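Side-chain contacts in general Secretion Pathway Protein (Vibrio vulnificus, PDB 4G54), which is a periplasmic part of the EpsAB fusion protein of the type II secretion system and probably binds peptidoglycan: residues A[116-119]-A[120-124]; A[166-169]-A[170-174]; A[46-49]-A[50-53]; A[191-194]-A[195-199]. All coordinates share one frame; numbering follows the deposited sequence. Where two conformers were deposited one is given.

In the fold
The four contacts are local, each within one continuous run of chain, and they divide between two parts of the protein. Contacts 1 and 3 belong to the GspA-type peptidase C39-like region, their centres about 26 Å apart; contact 3 carries Cys52, which is disulfide-bonded to Cys62 of strand 60-66. Contacts 2 and 4 lie in the putative peptidoglycan-binding region, at the starts of helices 170-182 and 193-202, which follow each other in the chain. Their centres are about 16 Å apart, and they touch where Phe168 CE2 comes within 4.3 Å of Ala191 CB. Contacts 1 and 2 are the most widely separated, about 45 Å between centres, on opposite sides of the chain's centre.

Contact 1 of 4, residues A[116-119]-A[120-124]; sequences SQLM and SLWRG
Met119 and Trp122 lie side by side and point the same way at the C-terminal part of helix 115-121 of the C39-like region, forming a Met-aromatic contact. The sulfur comes to the ring from its edge and in its plane: SD of Met119 is 3.7 Å from CE3 of Trp122, and lies 5.0 Å from the centroid of the six-membered ring. The bends of the Met119 chain at chi2 and chi3 bring its CE near the same edge. Leu118 runs alongside Trp122 as well, its CD1 3.7 Å from Trp122 CB and oblique to the ring. With CG anti to the backbone N in Leu118 (chi1 175°), this branch is carried toward the indole. Leu118 and Trp122 also pack on Leu72 of helix 69-73, and NE1 of the tryptophan bonds to Glu125 O.

Leu118 O accepts two N-H groups, Trp122 N at 2.8 Å and Leu121 N at 3.0 Å, which fixes the backbone of Trp122 next to Leu118. Ser120 N bonds to Ser116 O at 3.1 Å. The hydroxyl of Ser120 folds back onto the preceding turn: Ser120 OG donates to Gln117 O over 2.8 Å, tilted 26° from the carbonyl plane.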
# COMPACT_ATOMS: atom_id res chain seq x y z
N SER A 116 14.13 -18.88 5.07
CA SER A 116 13.72 -20.27 5.25
C SER A 116 12.41 -20.40 6.03
O SER A 116 11.51 -21.11 5.63
CB SER A 116 14.84 -21.06 5.90
OG SER A 116 14.47 -22.39 6.04
N GLN A 117 12.28 -19.64 7.13
CA GLN A 117 11.06 -19.76 7.94
C GLN A 117 9.87 -19.26 7.13
O GLN A 117 8.80 -19.93 7.10
CB GLN A 117 11.22 -18.96 9.18
CG GLN A 117 12.11 -19.57 10.21
CD GLN A 117 12.29 -18.58 11.40
OE1 GLN A 117 12.87 -17.50 11.22
NE2 GLN A 117 11.71 -18.91 12.55
N LEU A 118 10.04 -18.10 6.48
CA LEU A 118 8.94 -17.60 5.64
C LEU A 118 8.48 -18.60 4.55
O LEU A 118 7.28 -18.92 4.36
CB LEU A 118 9.34 -16.26 4.94
CG LEU A 118 8.28 -15.76 3.97
CD1 LEU A 118 6.97 -15.30 4.69
CD2 LEU A 118 8.95 -14.55 3.30
N MET A 119 9.45 -19.16 3.84
CA MET A 119 9.11 -20.01 2.72
C MET A 119 8.48 -21.31 3.12
O MET A 119 7.76 -21.92 2.27
CB MET A 119 10.35 -20.19 1.81
CG MET A 119 10.76 -18.85 1.11
SD MET A 119 9.51 -17.68 0.40
CE MET A 119 10.31 -16.20 0.73
N SER A 120 8.72 -21.77 4.36
CA SER A 120 8.09 -22.97 4.83
C SER A 120 6.55 -22.83 5.06
O SER A 120 5.83 -23.84 5.01
CB SER A 120 8.87 -23.48 6.05
OG SER A 120 8.50 -22.68 7.15
N LEU A 121 6.07 -21.59 5.15
CA LEU A 121 4.70 -21.32 5.51
C LEU A 121 3.99 -20.46 4.42
O LEU A 121 2.76 -20.48 4.34
CB LEU A 121 4.69 -20.53 6.83
CG LEU A 121 5.13 -21.40 8.08
CD1 LEU A 121 4.92 -20.61 9.34
CD2 LEU A 121 4.33 -22.72 8.15
N TRP A 122 4.73 -19.71 3.60
CA TRP A 122 4.08 -18.78 2.65
C TRP A 122 4.12 -19.42 1.27
O TRP A 122 5.23 -19.83 0.80
CB TRP A 122 4.83 -17.45 2.65
CG TRP A 122 4.25 -16.43 1.70
CD1 TRP A 122 2.95 -15.91 1.68
CD2 TRP A 122 4.98 -15.80 0.64
NE1 TRP A 122 2.88 -14.95 0.66
CE2 TRP A 122 4.08 -14.92 -0.03
CE3 TRP A 122 6.28 -15.96 0.14
CZ2 TRP A 122 4.46 -14.15 -1.13
CZ3 TRP A 122 6.65 -15.23 -0.99
CH2 TRP A 122 5.76 -14.28 -1.58
N ARG A 123 2.96 -19.47 0.59
CA ARG A 123 2.87 -20.08 -0.73
C ARG A 123 2.64 -19.04 -1.83
O ARG A 123 2.40 -19.37 -2.99
CB ARG A 123 1.81 -21.19 -0.78
CG ARG A 123 2.16 -22.38 0.15
CD ARG A 123 1.03 -23.45 0.19
NE ARG A 123 1.26 -24.44 1.26
CZ ARG A 123 0.37 -25.33 1.75
NH1 ARG A 123 -0.89 -25.39 1.32
NH2 ARG A 123 0.76 -26.16 2.72
N GLY A 124 2.81 -17.78 -1.52
CA GLY A 124 2.74 -16.77 -2.57
C GLY A 124 1.64 -15.78 -2.39
O GLY A 124 1.67 -14.73 -3.03

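Contact 2 of 4, residues A[166-169]-A[170-174]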
# COMPACT_ATOMS: atom_id res chain seq x y z
N THR A 166 -3.03 23.72 -9.52
CA THR A 166 -4.32 23.15 -9.60
C THR A 166 -4.68 22.86 -11.03
O THR A 166 -5.72 22.28 -11.32
CB THR A 166 -5.35 24.27 -9.11
OG1 THR A 166 -4.96 24.59 -7.78
CG2 THR A 166 -6.75 23.72 -9.08
N GLN A 167 -3.82 23.26 -11.95
CA GLN A 167 -4.11 23.14 -13.40
C GLN A 167 -3.14 22.15 -14.00
O GLN A 167 -1.92 22.23 -13.77
CB GLN A 167 -3.91 24.50 -14.14
CG GLN A 167 -5.02 25.45 -13.85
CD GLN A 167 -6.12 25.34 -14.94
OE1 GLN A 167 -5.92 24.65 -15.98
NE2 GLN A 167 -7.28 26.02 -14.71
N PHE A 168 -3.65 21.23 -14.81
CA PHE A 168 -2.78 20.27 -15.50
C PHE A 168 -2.27 21.07 -16.71
O PHE A 168 -2.90 21.15 -17.77
CB PHE A 168 -3.61 18.99 -15.89
CG PHE A 168 -2.76 17.80 -16.36
CD1 PHE A 168 -1.70 17.95 -17.24
CD2 PHE A 168 -3.13 16.52 -15.92
CE1 PHE A 168 -0.97 16.78 -17.65
CE2 PHE A 168 -2.41 15.39 -16.29
CZ PHE A 168 -1.37 15.48 -17.22
N ASN A 169 -1.06 21.59 -16.53
CA ASN A 169 -0.43 22.45 -17.53
C ASN A 169 0.68 21.79 -18.31
O ASN A 169 0.94 20.58 -18.14
CB ASN A 169 0.01 23.77 -16.83
CG ASN A 169 0.97 23.51 -15.70
OD1 ASN A 169 1.60 22.46 -15.63
ND2 ASN A 169 1.12 24.50 -14.80
N ALA A 170 1.39 22.52 -19.15
CA ALA A 170 2.40 21.91 -20.01
C ALA A 170 3.52 21.34 -19.17
O ALA A 170 4.06 20.26 -19.51
CB ALA A 170 2.91 22.97 -21.05
N GLU A 171 3.87 22.01 -18.08
CA GLU A 171 4.99 21.52 -17.27
C GLU A 171 4.58 20.26 -16.50
O GLU A 171 5.36 19.28 -16.40
CB GLU A 171 5.45 22.62 -16.34
CG GLU A 171 6.73 22.16 -15.62
CD GLU A 171 7.43 23.22 -14.79
OE1 GLU A 171 6.81 24.32 -14.57
OE2 GLU A 171 8.60 22.95 -14.36
N LEU A 172 3.33 20.19 -16.03
CA LEU A 172 2.90 18.94 -15.35
C LEU A 172 2.93 17.81 -16.36
O LEU A 172 3.25 16.65 -15.99
CB LEU A 172 1.50 19.13 -14.72
CG LEU A 172 1.17 17.99 -13.70
CD1 LEU A 172 2.08 18.00 -12.44
CD2 LEU A 172 -0.28 18.14 -13.22
N MET A 173 2.50 18.10 -17.60
CA MET A 173 2.53 17.06 -18.64
C MET A 173 3.99 16.52 -18.84
O MET A 173 4.15 15.27 -18.96
CB MET A 173 1.96 17.63 -19.96
CG MET A 173 1.76 16.53 -20.96
SD MET A 173 0.87 17.26 -22.41
CE MET A 173 0.94 15.79 -23.48
N GLN A 174 4.98 17.41 -18.85
CA GLN A 174 6.40 16.96 -18.99
C GLN A 174 6.75 16.10 -17.78
O GLN A 174 7.54 15.15 -17.93
CB GLN A 174 7.29 18.22 -19.08
CG GLN A 174 7.03 18.91 -20.40
CD GLN A 174 8.29 18.98 -21.23
OE1 GLN A 174 8.56 18.13 -22.09
NE2 GLN A 174 9.13 19.94 -20.89
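Asn169 receives the N-H of Leu172 on its side-chain oxygen, the N-cap bond that opens helix 170-182. Among the polar interactions, Leu172 N lies 2.9 Å from Asn169 OD1 in a fairly straight bond (158° at the hydrogen), approaching almost end-on to the amide C=O. The asparagine reaches it because CG sits between the backbone N and the carbonyl carbon (chi1 59°), which folds OD1 back over the first turn. The backbone joins in: Met173 N donates to Asn169 O at 3.0 Å, so main chain and side chain of one residue serve successive N-H groups.

The apolar interactions centre on Phe168, which crosses Leu172 at about a right angle. CD2 of Leu172 stands over one ring face in a CH-pi contact, 4.2 Å from the Phe168 centroid and displaced toward the rim. Met173 meets the ring at its edge, its CB in the ring plane and 3.8 Å from Phe168 CE1. Phe168 and Leu172 both pack on Ile147 of helix 145-158.

The helix start is thus held both by polar capping, with Asn169 supplying acceptors to early N-H groups, and by apolar packing, with the Phe168 ring receiving Leu172 on one face and Met173 at its edge.

Contact 3 of 4, residues A[46-49]-A[50-53]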
# COMPACT_ATOMS: atom_id res chain seq x y z
N THR A 46 -14.00 -0.65 8.90
CA THR A 46 -15.22 -1.33 9.23
C THR A 46 -15.29 -2.74 8.67
O THR A 46 -14.48 -3.13 7.86
CB THR A 46 -16.51 -0.53 8.75
OG1 THR A 46 -16.64 -0.78 7.37
CG2 THR A 46 -16.42 1.01 9.02
N ARG A 47 -16.31 -3.49 9.08
CA ARG A 47 -16.52 -4.81 8.52
C ARG A 47 -16.65 -4.78 6.97
O ARG A 47 -16.32 -5.80 6.27
CB ARG A 47 -17.72 -5.47 9.18
CG ARG A 47 -17.49 -6.91 9.45
CD ARG A 47 -18.89 -7.56 9.58
NE ARG A 47 -19.39 -7.94 10.91
CZ ARG A 47 -18.76 -7.91 12.09
NH1 ARG A 47 -17.51 -7.48 12.21
NH2 ARG A 47 -19.42 -8.32 13.16
N ILE A 48 -17.22 -3.71 6.41
CA ILE A 48 -17.34 -3.62 4.94
C ILE A 48 -15.95 -3.48 4.29
O ILE A 48 -15.64 -4.17 3.25
CB ILE A 48 -18.28 -2.51 4.57
CG1 ILE A 48 -19.69 -2.89 4.98
CG2 ILE A 48 -18.31 -2.28 3.11
CD1 ILE A 48 -20.18 -4.16 4.27
N ASP A 49 -15.07 -2.69 4.93
CA ASP A 49 -13.79 -2.46 4.38
C ASP A 49 -12.96 -3.70 4.36
O ASP A 49 -12.11 -3.90 3.46
CB ASP A 49 -13.07 -1.41 5.24
CG ASP A 49 -13.81 -0.09 5.21
OD1 ASP A 49 -14.02 0.50 4.09
OD2 ASP A 49 -14.16 0.40 6.29
N THR A 50 -13.12 -4.58 5.33
CA THR A 50 -12.22 -5.72 5.33
C THR A 50 -12.70 -6.95 4.57
O THR A 50 -12.08 -8.03 4.67
CB THR A 50 -11.91 -6.11 6.82
OG1 THR A 50 -13.15 -6.38 7.49
CG2 THR A 50 -11.20 -5.02 7.50
N MET A 51 -13.80 -6.77 3.85
CA MET A 51 -14.24 -7.82 2.88
C MET A 51 -13.31 -7.96 1.63
O MET A 51 -13.34 -9.01 0.98
CB MET A 51 -15.67 -7.58 2.43
CG MET A 51 -16.73 -7.76 3.51
SD MET A 51 -18.31 -7.16 2.89
CE MET A 51 -19.01 -8.61 2.04
N CYS A 52 -12.54 -6.91 1.32
CA CYS A 52 -11.67 -6.90 0.12
C CYS A 52 -12.44 -7.30 -1.14
O CYS A 52 -12.01 -8.15 -1.90
CB CYS A 52 -10.50 -7.88 0.36
SG CYS A 52 -9.06 -7.47 -0.72
N GLU A 53 -13.59 -6.65 -1.34
CA GLU A 53 -14.40 -6.93 -2.52
C GLU A 53 -14.52 -5.62 -3.25
O GLU A 53 -14.28 -4.54 -2.70
CB GLU A 53 -15.77 -7.48 -2.12
CG GLU A 53 -15.66 -8.97 -1.70
CD GLU A 53 -16.93 -9.57 -1.08
OE1 GLU A 53 -18.03 -9.06 -1.40
OE2 GLU A 53 -16.86 -10.57 -0.29
O HOH W 1 -15.19 -8.26 6.86
O HOH W 2 -14.27 -4.38 0.68
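Thr50 N donates to Thr46 O at 3.2 Å across the two segments. Asp49 OD2 reaches back to Thr46 at the start of the turn and takes two bonds from it. The backbone N of Thr46 meets the anti lone pair of Asp49 OD2 at 2.8 Å, whereas Thr46 OG1 donates to the same oxygen over 3.0 Å from well above the carboxylate plane. Asp49 OD1 is engaged too, in a salt bridge with Arg237 and a hydrogen bond with Thr57, so this buried carboxylate probably stays ionised. Water 1 donates to Arg47 O and is hydrogen-bonded to Thr50 OG1 (2.8 Å).

The bond from Thr50 N to Thr46 O closes a single helix-like turn in the loop between strands 43-44 and 60-66 of the C39-like region. Cys52, farther along, forms a disulfide with Cys62 of strand 60-66 and thereby ties the loop to the sheet. Ile48 O accepts from Met51 N at 3.2 Å and from water 2, which in turn accepts from Glu53 N.

Outside this polar frame, Ile48 and Met51 lie alongside each other. In Met51, CG lies beside the backbone N (chi1 -67°) and the chain runs on extended at chi2, which sets SD 3.8 Å from CD1 of Ile48. CG of Met51 also lies against Arg47 O, while Thr50 packs on Ala31 and Leu34 of helix 30-40.

Contact 4 of 4, residues A[191-194]-A[195-199]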
# COMPACT_ATOMS: atom_id res chain seq x y z
N ALA A 191 -2.16 11.17 -17.73
CA ALA A 191 -2.14 10.33 -16.55
C ALA A 191 -3.40 9.44 -16.56
O ALA A 191 -4.46 9.74 -16.00
CB ALA A 191 -2.12 11.26 -15.25
N GLY A 192 -3.29 8.35 -17.34
CA GLY A 192 -4.41 7.39 -17.52
C GLY A 192 -4.27 6.21 -16.59
O GLY A 192 -3.55 6.28 -15.60
N GLN A 193 -5.00 5.12 -16.86
CA GLN A 193 -5.06 4.06 -15.90
C GLN A 193 -3.67 3.49 -15.61
O GLN A 193 -3.42 3.32 -14.40
CB GLN A 193 -5.92 2.98 -16.59
CG GLN A 193 -6.19 1.77 -15.64
CD GLN A 193 -5.04 0.74 -15.60
OE1 GLN A 193 -4.68 0.18 -14.50
NE2 GLN A 193 -4.46 0.51 -16.73
N ARG A 194 -2.87 3.15 -16.63
CA ARG A 194 -1.62 2.42 -16.30
C ARG A 194 -0.68 3.37 -15.46
O ARG A 194 -0.07 2.92 -14.49
CB ARG A 194 -0.93 1.99 -17.55
CG ARG A 194 0.20 1.04 -17.17
CD ARG A 194 0.98 0.71 -18.46
NE ARG A 194 1.91 -0.39 -18.07
CZ ARG A 194 2.94 -0.81 -18.80
NH1 ARG A 194 3.68 -1.87 -18.37
NH2 ARG A 194 3.24 -0.25 -19.94
N THR A 195 -0.67 4.65 -15.83
CA THR A 195 0.25 5.62 -15.23
C THR A 195 -0.21 5.91 -13.80
O THR A 195 0.61 5.87 -12.86
CB THR A 195 0.20 6.89 -16.02
OG1 THR A 195 0.69 6.54 -17.36
CG2 THR A 195 1.11 7.99 -15.44
N LEU A 196 -1.50 6.21 -13.61
CA LEU A 196 -1.99 6.49 -12.20
C LEU A 196 -1.98 5.21 -11.33
O LEU A 196 -1.71 5.35 -10.11
CB LEU A 196 -3.39 7.06 -12.26
CG LEU A 196 -3.46 8.53 -12.80
CD1 LEU A 196 -4.96 8.99 -12.91
CD2 LEU A 196 -2.69 9.52 -11.87
N ALA A 197 -2.17 4.00 -11.91
CA ALA A 197 -2.12 2.82 -11.08
C ALA A 197 -0.69 2.60 -10.59
O ALA A 197 -0.55 2.30 -9.39
CB ALA A 197 -2.61 1.57 -11.83
N ARG A 198 0.29 2.75 -11.48
CA ARG A 198 1.65 2.59 -11.00
C ARG A 198 2.05 3.65 -10.00
O ARG A 198 2.64 3.31 -8.99
CB ARG A 198 2.54 2.68 -12.22
CG ARG A 198 4.10 2.47 -11.96
CD ARG A 198 4.40 1.01 -11.50
NE ARG A 198 4.14 0.12 -12.66
CZ ARG A 198 4.89 -0.03 -13.75
NH1 ARG A 198 4.48 -0.78 -14.80
NH2 ARG A 198 6.06 0.59 -13.91
N LEU A 199 1.69 4.93 -10.28
CA LEU A 199 2.09 6.02 -9.38
C LEU A 199 1.54 5.78 -7.96
O LEU A 199 2.28 5.89 -6.96
CB LEU A 199 1.51 7.34 -9.93
CG LEU A 199 1.82 8.53 -9.04
CD1 LEU A 199 3.36 8.82 -8.98
CD2 LEU A 199 1.14 9.72 -9.72
O HOH W 3 -1.75 5.79 -18.62
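Gly192 O receives the N-H of Leu196 at 2.9 Å as helix 193-202 begins with Gly192 at its N-cap position. The next two bonds follow in helical succession: Ala197 N to Gln193 O, and Arg198 N to Arg194 O. Water 3 accepts from Thr195 N at 3.2 Å and weakly from Gly192 N, linking the cap residue to the first turn.

Leu196 turns back over the residue before the cap, its CD2 3.8 Å from Ala191 CB and its CD1 3.2 Å from Ala191 O. On another side of the helix, Gln193 bends at chi2 (-83°) and brings OE1 to 3.7 Å from Ala197 CB. The arginines Arg194 and Arg198 run alongside each other, but their guanidinium planes stand 89° apart. NH1 of Arg194 lies near the plane and at the edge of the Arg198 group, the two NH1 atoms 3.8 Å apart, a close approach of like charges. Arg198 NH2 is meanwhile bonded to Gln183 O, which limits the rotation of its guanidinium.

Thr195 and Arg198 pack on Phe179 of helix 170-182, with Thr195 OG1 bonded to Gln180, while Leu196 and Leu199 rest on Leu150 of helix 145-158; helix 193-202 thus packs against both.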